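Side-chain contact in putative cell surface protein (Streptococcus pyogenes, PDB 4OFQ), which probably acts as a cell-surface adhesin of the antigen I/II family, its calcium-binding C-terminal region being of beta-sandwich fold: residues E126-V131 against L153-K158. Sequence-based numbering, arbitrary orientation. Where two conformers were deposited one is given.
Sequences EFYMWV and LSFKLK. With CA (calcium ion), chain C.
Tyr128 and Phe155 reach each other across the interior of a beta sandwich, an example of two sheets joined through side chains rather than backbone bonds. The strands are well separated, their closest CA atoms, those of Tyr128 and Leu153, lying 11.0 Å apart. Tyr128 can be followed outward from its backbone. Its CB lies 3.7 Å from CH2 of Trp130, two residues along on the same side of the strand. CB already leaves the strand toward the other sheet, and with CG anti to the carbonyl carbon (chi1 -81°) the ring continues that way. There CE1 meets CE1 of Phe155 at 4.1 Å, approaching the edge of the phenylalanine ring near its plane, as the two side chains run past each other, heading opposite ways. At the tip, the buried OH finds a polar partner in a hydrogen bond with Gly77 O. A second apolar contact joins Trp130 and Leu153, each reaching out from its own sheet: CH2, on the six-membered end of the indole, comes nearest to the leucine CD1 at 4.0 Å, with CD2 close behind near CZ2.

At the strand ends the apolar contact gives way to water. One molecule donates to Glu126 OE2 (2.7 Å) and accepts from Lys158 NZ, linking opposite charges whose OE2 and NZ atoms are 4.9 Å apart. The backbone O of Glu126 binds calcium at 2.4 Å, together with a water, Asp69, Tyr70 and Val124, so the metal site lies where this strand begins.

In the mixed sheet, strand 127-132 runs between 64-70 and 97-102; His101 of the latter stacks on Tyr128. Facing it, strand 149-157 pairs with 38-45 and 80-87, and Leu80 of 80-87 touches Tyr128, Leu153 and Phe155 alike, joining both layers of the sandwich.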
ATOM      1  N   GLU A 126      -3.296   2.401 -19.538  1.00 13.34           N
ATOM      2  CA  GLU A 126      -1.863   2.139 -19.638  1.00 15.83           C
ATOM      3  C   GLU A 126      -1.547   0.689 -19.314  1.00 16.37           C
ATOM      4  O   GLU A 126      -2.216   0.065 -18.496  1.00 13.41           O
ATOM      5  CB  GLU A 126      -1.069   3.041 -18.689  1.00 14.30           C
ATOM      6  CG  GLU A 126      -1.373   4.522 -18.823  1.00 12.64           C
ATOM      7  CD  GLU A 126      -0.672   5.366 -17.784  1.00 16.50           C
ATOM      8  OE1 GLU A 126      -0.022   4.800 -16.860  1.00 11.60           O
ATOM      9  OE2 GLU A 126      -0.783   6.606 -17.880  1.00 13.19           O
ATOM     10  N   PHE A 127      -0.512   0.155 -19.951  1.00 11.54           N
ATOM     11  CA  PHE A 127      -0.037  -1.171 -19.608  1.00 11.00           C
ATOM     12  C   PHE A 127       1.428  -1.308 -20.004  1.00 12.33           C
ATOM     13  O   PHE A 127       1.957  -0.471 -20.738  1.00 13.11           O
ATOM     14  CB  PHE A 127      -0.910  -2.249 -20.278  1.00 11.54           C
ATOM     15  CG  PHE A 127      -0.948  -2.172 -21.779  1.00 15.33           C
ATOM     16  CD1 PHE A 127      -1.843  -1.326 -22.420  1.00 18.38           C
ATOM     17  CD2 PHE A 127      -0.122  -2.991 -22.558  1.00 12.11           C
ATOM     18  CE1 PHE A 127      -1.897  -1.277 -23.830  1.00 13.83           C
ATOM     19  CE2 PHE A 127      -0.175  -2.952 -23.965  1.00 12.82           C
ATOM     20  CZ  PHE A 127      -1.060  -2.092 -24.587  1.00 15.73           C
ATOM     21  N   TYR A 128       2.095  -2.325 -19.468  1.00 10.37           N
ATOM     22  CA  TYR A 128       3.396  -2.718 -19.981  1.00  9.91           C
ATOM     23  C   TYR A 128       3.226  -3.963 -20.814  1.00 14.51           C
ATOM     24  O   TYR A 128       2.395  -4.820 -20.502  1.00 11.78           O
ATOM     25  CB  TYR A 128       4.352  -3.074 -18.859  1.00  9.34           C
ATOM     26  CG  TYR A 128       5.005  -1.892 -18.210  1.00 11.30           C
ATOM     27  CD1 TYR A 128       4.435  -1.295 -17.092  1.00 14.85           C
ATOM     28  CD2 TYR A 128       6.195  -1.369 -18.717  1.00  9.25           C
ATOM     29  CE1 TYR A 128       5.049  -0.200 -16.479  1.00  9.64           C
ATOM     30  CE2 TYR A 128       6.809  -0.281 -18.114  1.00  9.19           C
ATOM     31  CZ  TYR A 128       6.225   0.290 -17.001  1.00 12.60           C
ATOM     32  OH  TYR A 128       6.815   1.367 -16.395  1.00 10.55           O
ATOM     33  N   MET A 129       4.013  -4.062 -21.878  0.84 10.86           N
ATOM     34  CA  MET A 129       4.068  -5.301 -22.633  0.84 13.64           C
ATOM     35  C   MET A 129       5.516  -5.731 -22.818  0.84 13.21           C
ATOM     36  O   MET A 129       6.407  -4.883 -22.916  0.84 12.70           O
ATOM     37  CB  MET A 129       3.291  -5.205 -23.961  0.84 17.20           C
ATOM     38  CG  MET A 129       3.812  -4.202 -24.977  0.84 19.53           C
ATOM     39  SD  MET A 129       2.657  -3.950 -26.358  0.84 19.86           S
ATOM     40  CE  MET A 129       2.374  -5.627 -26.929  0.84 14.19           C
ATOM     41  N   TRP A 130       5.751  -7.043 -22.802  1.00 10.89           N
ATOM     42  CA  TRP A 130       7.072  -7.600 -23.092  1.00 11.50           C
ATOM     43  C   TRP A 130       6.947  -8.451 -24.356  1.00 12.00           C
ATOM     44  O   TRP A 130       6.067  -9.321 -24.447  1.00 13.39           O
ATOM     45  CB  TRP A 130       7.569  -8.454 -21.924  1.00 12.75           C
ATOM     46  CG  TRP A 130       8.007  -7.664 -20.749  1.00 10.89           C
ATOM     47  CD1 TRP A 130       9.274  -7.253 -20.472  1.00 10.89           C
ATOM     48  CD2 TRP A 130       7.178  -7.156 -19.691  1.00 12.57           C
ATOM     49  NE1 TRP A 130       9.290  -6.539 -19.294  1.00 12.64           N
ATOM     50  CE2 TRP A 130       8.017  -6.465 -18.797  1.00 12.91           C
ATOM     51  CE3 TRP A 130       5.809  -7.236 -19.406  1.00 13.04           C
ATOM     52  CZ2 TRP A 130       7.534  -5.837 -17.639  1.00  9.41           C
ATOM     53  CZ3 TRP A 130       5.332  -6.608 -18.245  1.00 11.78           C
ATOM     54  CH2 TRP A 130       6.196  -5.930 -17.383  1.00 11.70           C
ATOM     55  N   VAL A 131       7.792  -8.178 -25.352  1.00 11.75           N
ATOM     56  CA  VAL A 131       7.678  -8.834 -26.656  1.00 15.99           C
ATOM     57  C   VAL A 131       8.953  -9.602 -26.940  1.00 12.73           C
ATOM     58  O   VAL A 131      10.046  -9.040 -26.858  1.00 13.46           O
ATOM     59  CB  VAL A 131       7.457  -7.804 -27.793  1.00 19.46           C
ATOM     60  CG1 VAL A 131       7.333  -8.509 -29.164  1.00 20.33           C
ATOM     61  CG2 VAL A 131       6.227  -6.941 -27.498  1.00 12.82           C
ATOM     62  N   LEU A 153       7.837  -7.975 -10.216  1.00  8.62           N
ATOM     63  CA  LEU A 153       7.620  -6.571 -10.556  1.00  9.54           C
ATOM     64  C   LEU A 153       7.188  -5.790  -9.324  1.00  9.89           C
ATOM     65  O   LEU A 153       6.324  -6.259  -8.593  1.00 10.63           O
ATOM     66  CB  LEU A 153       6.471  -6.476 -11.569  1.00  9.68           C
ATOM     67  CG  LEU A 153       6.577  -7.356 -12.816  1.00  9.53           C
ATOM     68  CD1 LEU A 153       5.317  -7.241 -13.701  1.00 12.41           C
ATOM     69  CD2 LEU A 153       7.833  -6.970 -13.596  1.00 12.12           C
ATOM     70  N   SER A 154       7.759  -4.609  -9.095  1.00  8.05           N
ATOM     71  CA  SER A 154       7.312  -3.777  -7.965  1.00  8.44           C
ATOM     72  C   SER A 154       6.792  -2.423  -8.439  1.00 12.56           C
ATOM     73  O   SER A 154       7.477  -1.738  -9.204  1.00 10.25           O
ATOM     74  CB  SER A 154       8.457  -3.557  -6.964  1.00  9.92           C
ATOM     75  OG  SER A 154       8.860  -4.794  -6.395  1.00  9.85           O
ATOM     76  N   PHE A 155       5.612  -2.024  -7.952  1.00  8.00           N
ATOM     77  CA  PHE A 155       5.031  -0.714  -8.267  1.00  7.80           C
ATOM     78  C   PHE A 155       4.778   0.087  -6.983  1.00  9.56           C
ATOM     79  O   PHE A 155       4.504  -0.492  -5.915  1.00  7.96           O
ATOM     80  CB  PHE A 155       3.659  -0.859  -8.939  1.00  7.91           C
ATOM     81  CG  PHE A 155       3.680  -1.473 -10.320  1.00  9.98           C
ATOM     82  CD1 PHE A 155       3.939  -0.690 -11.449  1.00 10.60           C
ATOM     83  CD2 PHE A 155       3.347  -2.810 -10.500  1.00 12.04           C
ATOM     84  CE1 PHE A 155       3.912  -1.247 -12.716  1.00 10.87           C
ATOM     85  CE2 PHE A 155       3.322  -3.378 -11.777  1.00 16.28           C
ATOM     86  CZ  PHE A 155       3.592  -2.592 -12.879  1.00 12.21           C
ATOM     87  N   LYS A 156       4.824   1.413  -7.105  1.00  7.99           N
ATOM     88  CA  LYS A 156       4.268   2.313  -6.083  1.00  8.18           C
ATOM     89  C   LYS A 156       2.898   2.851  -6.535  1.00  8.90           C
ATOM     90  O   LYS A 156       2.577   2.838  -7.727  1.00  8.55           O
ATOM     91  CB  LYS A 156       5.190   3.511  -5.874  1.00 10.64           C
ATOM     92  CG  LYS A 156       6.660   3.155  -5.748  1.00 16.56           C
ATOM     93  CD  LYS A 156       7.003   2.596  -4.389  1.00 18.93           C
ATOM     94  CE  LYS A 156       8.505   2.305  -4.307  1.00 23.58           C
ATOM     95  NZ  LYS A 156       8.935   1.804  -2.958  1.00 23.23           N
ATOM     96  N   LEU A 157       2.110   3.344  -5.579  1.00  8.65           N
ATOM     97  CA  LEU A 157       0.827   3.993  -5.876  1.00 10.27           C
ATOM     98  C   LEU A 157       1.017   5.475  -6.250  1.00 18.83           C
ATOM     99  O   LEU A 157       1.992   6.107  -5.842  1.00 15.09           O
ATOM    100  CB  LEU A 157      -0.082   3.916  -4.645  1.00  9.36           C
ATOM    101  CG  LEU A 157      -0.414   2.513  -4.126  1.00 13.46           C
ATOM    102  CD1 LEU A 157      -1.225   2.580  -2.833  1.00 11.11           C
ATOM    103  CD2 LEU A 157      -1.171   1.748  -5.202  1.00 12.69           C
ATOM    104  N   LYS A 158       0.074   6.032  -7.010  1.00 14.08           N
ATOM    105  CA  LYS A 158       0.072   7.469  -7.278  1.00 14.19           C
ATOM    106  C   LYS A 158      -0.260   8.208  -5.989  1.00 14.55           C
ATOM    107  O   LYS A 158      -1.146   7.793  -5.249  1.00 16.05           O
ATOM    108  CB  LYS A 158      -0.944   7.824  -8.369  1.00 14.83           C
ATOM    109  CG  LYS A 158      -0.574   7.293  -9.774  1.00 14.86           C
ATOM    110  CD  LYS A 158      -1.578   7.786 -10.823  1.00 16.93           C
ATOM    111  CE  LYS A 158      -1.027   7.571 -12.230  1.00 25.61           C
ATOM    112  NZ  LYS A 158      -1.960   7.950 -13.333  1.00 21.67           N
TER
HETATM  113 CA    CA C1401      -4.220  -0.327 -17.289  0.61 15.37          CA
HETATM  114  O   HOH W   1      -1.864   7.982 -15.871  1.00 32.49           O
HETATM  115  O   HOH W   2      -5.741   1.184 -16.296  1.00 12.51           O